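Local coordinates for tyrosine recombinase XerH (Helicobacter pylori, PDB 5JK0), which catalyses site-specific cutting and rejoining of recombining DNA molecules and takes part in chromosome segregation, at residues 85-90 against 107-112; 111-116 against 127-132. All coordinates share one frame; numbering follows the deposited sequence.

Interaction 1: residues 85-90 against 107-112; sequences EYFSKA and EVMLAE
Y86 and F87 on helix 74-93 meet M109 on helix 107-117 in a buried, mainly apolar helix-helix contact inside the core-binding domain, the all-helical SAM-like module of phage-integrase-family recombinases. The two short segments run at 113° to one another with their axes 11.7 Å apart, so the backbones stay well separated and long side chains have to bridge the space between them. Y86 and M109 contribute about equally to the buried surface, and F87 adds a smaller share. The first torsion of M109 (chi1 176°) sends CG opposite the backbone N, and a turn at chi3 brings the sulfur to F87; the side chain thereby reaches the edges of both rings. CG lies against the edge of the tyrosine, 3.8 Å from Y86 CE2. The sulfur meets the phenylalanine, with M109 SD 3.9 Å from F87 CD1 and 83° off the ring normal, a Met-aromatic contact made at the edge. Beyond the contact, F87 packs on T13 and L16 of helix 12-30, while F99 lies against M109.

The polar side of the contact is at the phenol. Y86 OH and E112 OE1, 4.0 Å apart, share a water that donates to E112 OE1 at 2.8 Å; its 2.4 Å separation from Y86 OH is unusually short, which leaves the exact position of the water doubtful. The other carboxylate oxygen of E112 forms a salt bridge with R25 of the second subunit, tying this side of the helix pair to the protein-protein interface. Within helix 74-93, A90 CB lies 3.7 Å above one face of the Y86 ring, displaced from the ring centre.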
loop_
_atom_site.group_PDB
_atom_site.type_symbol
_atom_site.label_atom_id
_atom_site.label_comp_id
_atom_site.label_asym_id
_atom_site.label_seq_id
_atom_site.Cartn_x
_atom_site.Cartn_y
_atom_site.Cartn_z
ATOM N N GLU D 85 14.219 -27.677 -14.777
ATOM C CA GLU D 85 14.695 -27.514 -16.147
ATOM C C GLU D 85 15.679 -26.352 -16.240
ATOM O O GLU D 85 16.708 -26.447 -16.909
ATOM C CB GLU D 85 13.519 -27.289 -17.098
ATOM C CG GLU D 85 13.918 -26.942 -18.521
ATOM C CD GLU D 85 12.727 -26.575 -19.384
ATOM O OE1 GLU D 85 12.157 -27.481 -20.026
ATOM O OE2 GLU D 85 12.358 -25.382 -19.417
ATOM N N TYR D 86 15.349 -25.260 -15.560
ATOM C CA TYR D 86 16.218 -24.093 -15.492
ATOM C C TYR D 86 17.548 -24.428 -14.829
ATOM O O TYR D 86 18.612 -24.169 -15.389
ATOM C CB TYR D 86 15.523 -22.956 -14.733
ATOM C CG TYR D 86 16.450 -21.846 -14.282
ATOM C CD1 TYR D 86 16.853 -20.848 -15.163
ATOM C CD2 TYR D 86 16.915 -21.792 -12.973
ATOM C CE1 TYR D 86 17.700 -19.831 -14.753
ATOM C CE2 TYR D 86 17.762 -20.782 -12.556
ATOM C CZ TYR D 86 18.150 -19.805 -13.449
ATOM O OH TYR D 86 18.993 -18.800 -13.032
ATOM N N PHE D 87 17.478 -25.011 -13.636
ATOM C CA PHE D 87 18.667 -25.278 -12.834
ATOM C C PHE D 87 19.629 -26.253 -13.513
ATOM O O PHE D 87 20.844 -26.133 -13.366
ATOM C CB PHE D 87 18.266 -25.820 -11.458
ATOM C CG PHE D 87 19.433 -26.096 -10.551
ATOM C CD1 PHE D 87 20.062 -25.062 -9.876
ATOM C CD2 PHE D 87 19.900 -27.388 -10.372
ATOM C CE1 PHE D 87 21.138 -25.312 -9.044
ATOM C CE2 PHE D 87 20.974 -27.644 -9.540
ATOM C CZ PHE D 87 21.592 -26.605 -8.874
ATOM N N SER D 88 19.086 -27.211 -14.255
ATOM C CA SER D 88 19.908 -28.234 -14.896
ATOM C C SER D 88 20.833 -27.648 -15.961
ATOM O O SER D 88 21.927 -28.164 -16.192
ATOM C CB SER D 88 19.025 -29.320 -15.514
ATOM O OG SER D 88 18.184 -28.783 -16.519
ATOM N N LYS D 89 20.396 -26.569 -16.602
ATOM C CA LYS D 89 21.190 -25.946 -17.654
ATOM C C LYS D 89 21.881 -24.669 -17.180
ATOM O O LYS D 89 22.906 -24.273 -17.733
ATOM C CB LYS D 89 20.315 -25.644 -18.875
ATOM C CG LYS D 89 19.140 -24.720 -18.594
ATOM C CD LYS D 89 18.320 -24.479 -19.851
ATOM C CE LYS D 89 17.150 -23.547 -19.581
ATOM N NZ LYS D 89 16.358 -23.283 -20.815
ATOM N N ALA D 90 21.327 -24.035 -16.151
ATOM C CA ALA D 90 21.868 -22.770 -15.663
ATOM C C ALA D 90 23.028 -22.968 -14.693
ATOM O O ALA D 90 23.907 -22.113 -14.590
ATOM C CB ALA D 90 20.773 -21.946 -15.002
ATOM N N GLU D 107 18.501 -16.639 -3.196
ATOM C CA GLU D 107 17.382 -15.768 -3.531
ATOM C C GLU D 107 17.593 -15.058 -4.866
ATOM O O GLU D 107 16.638 -14.798 -5.597
ATOM C CB GLU D 107 17.167 -14.746 -2.415
ATOM C CG GLU D 107 15.724 -14.328 -2.220
ATOM C CD GLU D 107 15.493 -13.672 -0.872
ATOM O OE1 GLU D 107 16.485 -13.437 -0.149
ATOM O OE2 GLU D 107 14.325 -13.399 -0.532
ATOM N N VAL D 108 18.847 -14.745 -5.177
ATOM C CA VAL D 108 19.187 -14.087 -6.435
ATOM C C VAL D 108 18.882 -14.996 -7.624
ATOM O O VAL D 108 18.317 -14.556 -8.626
ATOM C CB VAL D 108 20.672 -13.673 -6.472
ATOM C CG1 VAL D 108 21.054 -13.158 -7.855
ATOM C CG2 VAL D 108 20.954 -12.625 -5.409
ATOM N N MET D 109 19.248 -16.270 -7.498
ATOM C CA MET D 109 18.993 -17.248 -8.551
ATOM C C MET D 109 17.500 -17.414 -8.809
ATOM O O MET D 109 17.064 -17.488 -9.959
ATOM C CB MET D 109 19.612 -18.600 -8.193
ATOM C CG MET D 109 19.294 -19.699 -9.196
ATOM S SD MET D 109 19.846 -21.336 -8.682
ATOM C CE MET D 109 21.625 -21.134 -8.723
ATOM N N LEU D 110 16.717 -17.467 -7.734
ATOM C CA LEU D 110 15.272 -17.626 -7.852
ATOM C C LEU D 110 14.642 -16.397 -8.502
ATOM O O LEU D 110 13.688 -16.512 -9.271
ATOM C CB LEU D 110 14.637 -17.884 -6.482
ATOM C CG LEU D 110 15.087 -19.144 -5.734
ATOM C CD1 LEU D 110 14.178 -19.423 -4.548
ATOM C CD2 LEU D 110 15.135 -20.345 -6.663
ATOM N N ALA D 111 15.183 -15.224 -8.189
ATOM C CA ALA D 111 14.697 -13.976 -8.771
ATOM C C ALA D 111 14.953 -13.938 -10.275
ATOM O O ALA D 111 14.116 -13.465 -11.044
ATOM C CB ALA D 111 15.350 -12.783 -8.092
ATOM N N GLU D 112 16.113 -14.443 -10.685
ATOM C CA GLU D 112 16.469 -14.491 -12.099
ATOM C C GLU D 112 15.604 -15.500 -12.847
ATOM O O GLU D 112 15.201 -15.259 -13.985
ATOM C CB GLU D 112 17.952 -14.833 -12.272
ATOM C CG GLU D 112 18.896 -13.748 -11.777
ATOM C CD GLU D 112 20.353 -14.058 -12.068
ATOM O OE1 GLU D 112 20.642 -15.164 -12.571
ATOM O OE2 GLU D 112 21.209 -13.190 -11.796
HETATM O O HOH W 1 19.811 -17.003 -14.468
#

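Interaction 2: residues 111-116 against 127-132; sequences AEFLSV and KNYRIA. With nucleotides of chain H.
L114 lays one methyl branch against the base of the tyrosine on the facing helix, with L114 CD2 3.8 Å from Y129 CB; the two side chains run alongside each other, pointing opposite ways. The first torsion of Y129 (chi1 -85°) sets its ring with an edge toward F113, whose CE2 approaches Y129 CD2 to 4.4 Å. F113 also meets F83 edge-to-face, and L133 lies against both F113 and L114. Helices 107-117 and 123-143 form a near-antiparallel helical pair of the core-binding domain, their segments inclined at 152° with 10.9 Å between axes.

Helix 123-143 also lies on the DNA. One residue before Y129, the carboxamide of N128 faces an adenine of chain H with both its ends: N6 of DA11 donates to N128 OD1 (3.3 Å, N-H...O angle 160°), and N128 ND2 returns a weak bond to N7 of DA11 (3.3 Å). This bidentate asparagine-adenine pairing uses the major-groove edge of the base and is consistent with its recognition. Within helix 107-117, S115 OG adds a 2.7 Å hydrogen bond to E112 O, which also receives V116 N.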
loop_
_atom_site.group_PDB
_atom_site.type_symbol
_atom_site.label_atom_id
_atom_site.label_comp_id
_atom_site.label_asym_id
_atom_site.label_seq_id
_atom_site.Cartn_x
_atom_site.Cartn_y
_atom_site.Cartn_z
ATOM N N ALA D 111 15.183 -15.224 -8.189
ATOM C CA ALA D 111 14.697 -13.976 -8.771
ATOM C C ALA D 111 14.953 -13.938 -10.275
ATOM O O ALA D 111 14.116 -13.465 -11.044
ATOM C CB ALA D 111 15.350 -12.783 -8.092
ATOM N N GLU D 112 16.113 -14.443 -10.685
ATOM C CA GLU D 112 16.469 -14.491 -12.099
ATOM C C GLU D 112 15.604 -15.500 -12.847
ATOM O O GLU D 112 15.201 -15.259 -13.985
ATOM C CB GLU D 112 17.952 -14.833 -12.272
ATOM C CG GLU D 112 18.896 -13.748 -11.777
ATOM C CD GLU D 112 20.353 -14.058 -12.068
ATOM O OE1 GLU D 112 20.642 -15.164 -12.571
ATOM O OE2 GLU D 112 21.209 -13.190 -11.796
ATOM N N PHE D 113 15.322 -16.628 -12.201
ATOM C CA PHE D 113 14.439 -17.638 -12.773
ATOM C C PHE D 113 13.049 -17.067 -13.026
ATOM O O PHE D 113 12.447 -17.315 -14.070
ATOM C CB PHE D 113 14.344 -18.858 -11.853
ATOM C CG PHE D 113 13.140 -19.725 -12.115
ATOM C CD1 PHE D 113 13.074 -20.523 -13.244
ATOM C CD2 PHE D 113 12.077 -19.743 -11.225
ATOM C CE1 PHE D 113 11.968 -21.320 -13.486
ATOM C CE2 PHE D 113 10.968 -20.537 -11.460
ATOM C CZ PHE D 113 10.915 -21.327 -12.591
ATOM N N LEU D 114 12.548 -16.299 -12.064
ATOM C CA LEU D 114 11.225 -15.693 -12.172
ATOM C C LEU D 114 11.146 -14.696 -13.324
ATOM O O LEU D 114 10.176 -14.689 -14.079
ATOM C CB LEU D 114 10.844 -15.002 -10.861
ATOM C CG LEU D 114 10.462 -15.912 -9.694
ATOM C CD1 LEU D 114 10.182 -15.089 -8.444
ATOM C CD2 LEU D 114 9.255 -16.764 -10.057
ATOM N N SER D 115 12.168 -13.857 -13.457
ATOM C CA SER D 115 12.188 -12.837 -14.501
ATOM C C SER D 115 12.154 -13.453 -15.898
ATOM O O SER D 115 11.482 -12.944 -16.794
ATOM C CB SER D 115 13.424 -11.948 -14.355
ATOM O OG SER D 115 14.612 -12.699 -14.545
ATOM N N VAL D 116 12.880 -14.550 -16.076
ATOM C CA VAL D 116 12.959 -15.213 -17.373
ATOM C C VAL D 116 11.695 -16.006 -17.702
ATOM O O VAL D 116 11.119 -15.850 -18.779
ATOM C CB VAL D 116 14.174 -16.162 -17.440
ATOM C CG1 VAL D 116 14.124 -17.009 -18.705
ATOM C CG2 VAL D 116 15.474 -15.371 -17.371
ATOM N N LYS D 127 2.725 -14.500 -9.193
ATOM C CA LYS D 127 2.505 -14.714 -7.768
ATOM C C LYS D 127 2.438 -16.198 -7.426
ATOM O O LYS D 127 2.960 -16.627 -6.397
ATOM C CB LYS D 127 1.225 -14.015 -7.312
ATOM C CG LYS D 127 1.283 -12.502 -7.413
ATOM C CD LYS D 127 0.013 -11.863 -6.881
ATOM C CE LYS D 127 0.096 -10.348 -6.945
ATOM N NZ LYS D 127 -1.124 -9.705 -6.390
ATOM N N ASN D 128 1.799 -16.977 -8.294
ATOM C CA ASN D 128 1.693 -18.420 -8.098
ATOM C C ASN D 128 3.055 -19.105 -8.147
ATOM O O ASN D 128 3.332 -20.011 -7.360
ATOM C CB ASN D 128 0.768 -19.037 -9.146
ATOM C CG ASN D 128 -0.673 -18.596 -8.986
ATOM O OD1 ASN D 128 -1.094 -18.188 -7.903
ATOM N ND2 ASN D 128 -1.440 -18.683 -10.065
ATOM N N TYR D 129 3.895 -18.671 -9.082
ATOM C CA TYR D 129 5.256 -19.185 -9.198
ATOM C C TYR D 129 6.051 -18.902 -7.929
ATOM O O TYR D 129 6.771 -19.766 -7.429
ATOM C CB TYR D 129 5.965 -18.567 -10.405
ATOM C CG TYR D 129 5.700 -19.267 -11.718
ATOM C CD1 TYR D 129 4.405 -19.508 -12.152
ATOM C CD2 TYR D 129 6.749 -19.669 -12.532
ATOM C CE1 TYR D 129 4.161 -20.145 -13.355
ATOM C CE2 TYR D 129 6.516 -20.303 -13.737
ATOM C CZ TYR D 129 5.219 -20.537 -14.145
ATOM O OH TYR D 129 4.986 -21.167 -15.345
ATOM N N ARG D 130 5.912 -17.683 -7.419
ATOM C CA ARG D 130 6.600 -17.264 -6.205
ATOM C C ARG D 130 6.176 -18.108 -5.006
ATOM O O ARG D 130 7.017 -18.595 -4.252
ATOM C CB ARG D 130 6.331 -15.782 -5.929
ATOM C CG ARG D 130 6.914 -15.275 -4.623
ATOM C CD ARG D 130 6.579 -13.806 -4.412
ATOM N NE ARG D 130 7.020 -13.329 -3.105
ATOM C CZ ARG D 130 6.294 -13.420 -1.995
ATOM N NH1 ARG D 130 5.090 -13.973 -2.033
ATOM N NH2 ARG D 130 6.772 -12.960 -0.847
ATOM N N ILE D 131 4.867 -18.275 -4.840
ATOM C CA ILE D 131 4.317 -19.088 -3.758
ATOM C C ILE D 131 4.808 -20.534 -3.849
ATOM O O ILE D 131 5.110 -21.164 -2.833
ATOM C CB ILE D 131 2.773 -19.064 -3.773
ATOM C CG1 ILE D 131 2.259 -17.660 -3.448
ATOM C CG2 ILE D 131 2.200 -20.069 -2.785
ATOM C CD1 ILE D 131 0.757 -17.524 -3.552
ATOM N N ALA D 132 4.901 -21.046 -5.073
ATOM C CA ALA D 132 5.375 -22.407 -5.301
ATOM C C ALA D 132 6.831 -22.565 -4.873
ATOM O O ALA D 132 7.183 -23.519 -4.178
ATOM C CB ALA D 132 5.209 -22.787 -6.763
ATOM P P DA H 11 -6.157 -12.541 -14.612
ATOM O OP1 DA H 11 -7.535 -12.010 -14.683
ATOM O OP2 DA H 11 -5.039 -11.774 -15.203
ATOM O "O5'" DA H 11 -5.780 -12.835 -13.083
ATOM C "C5'" DA H 11 -6.740 -12.628 -12.054
ATOM C "C4'" DA H 11 -7.704 -13.799 -11.959
ATOM O "O4'" DA H 11 -6.957 -15.033 -11.790
ATOM C "C3'" DA H 11 -8.686 -13.723 -10.788
ATOM O "O3'" DA H 11 -10.005 -14.000 -11.233
ATOM C "C2'" DA H 11 -8.183 -14.788 -9.814
ATOM C "C1'" DA H 11 -7.523 -15.791 -10.747
ATOM N N9 DA H 11 -6.460 -16.562 -10.106
ATOM C C8 DA H 11 -5.113 -16.383 -10.249
ATOM N N7 DA H 11 -4.391 -17.221 -9.544
ATOM C C5 DA H 11 -5.329 -18.001 -8.889
ATOM C C6 DA H 11 -5.206 -19.076 -7.985
ATOM N N6 DA H 11 -4.031 -19.563 -7.574
ATOM N N1 DA H 11 -6.344 -19.634 -7.520
ATOM C C2 DA H 11 -7.518 -19.144 -7.934
ATOM N N3 DA H 11 -7.758 -18.140 -8.777
ATOM C C4 DA H 11 -6.610 -17.607 -9.223
#

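Overall arrangement
Interactions 1 and 2 follow one another along helix 107-117, sharing A111 and E112, and their centres are 10 Å apart. They touch directly where Y86 CB of interaction 1 packs 3.8 Å from F113 CD1 of interaction 2, so F113 on helix 107-117 meets a ring residue from each of helices 74-93 and 123-143. Their outer surroundings differ: the 127-132 side of interaction 2 lies on the DNA, with N128 bonded to DA11 of chain H and Y129 and I131 packing nearby, whereas the nearest atom of interaction 1 is about 10 Å from it. Both also border the second subunit, where E112 is a common point. Neither lies near the predicted catalytic residues, which fall in the tyrosine-recombinase range of the chain.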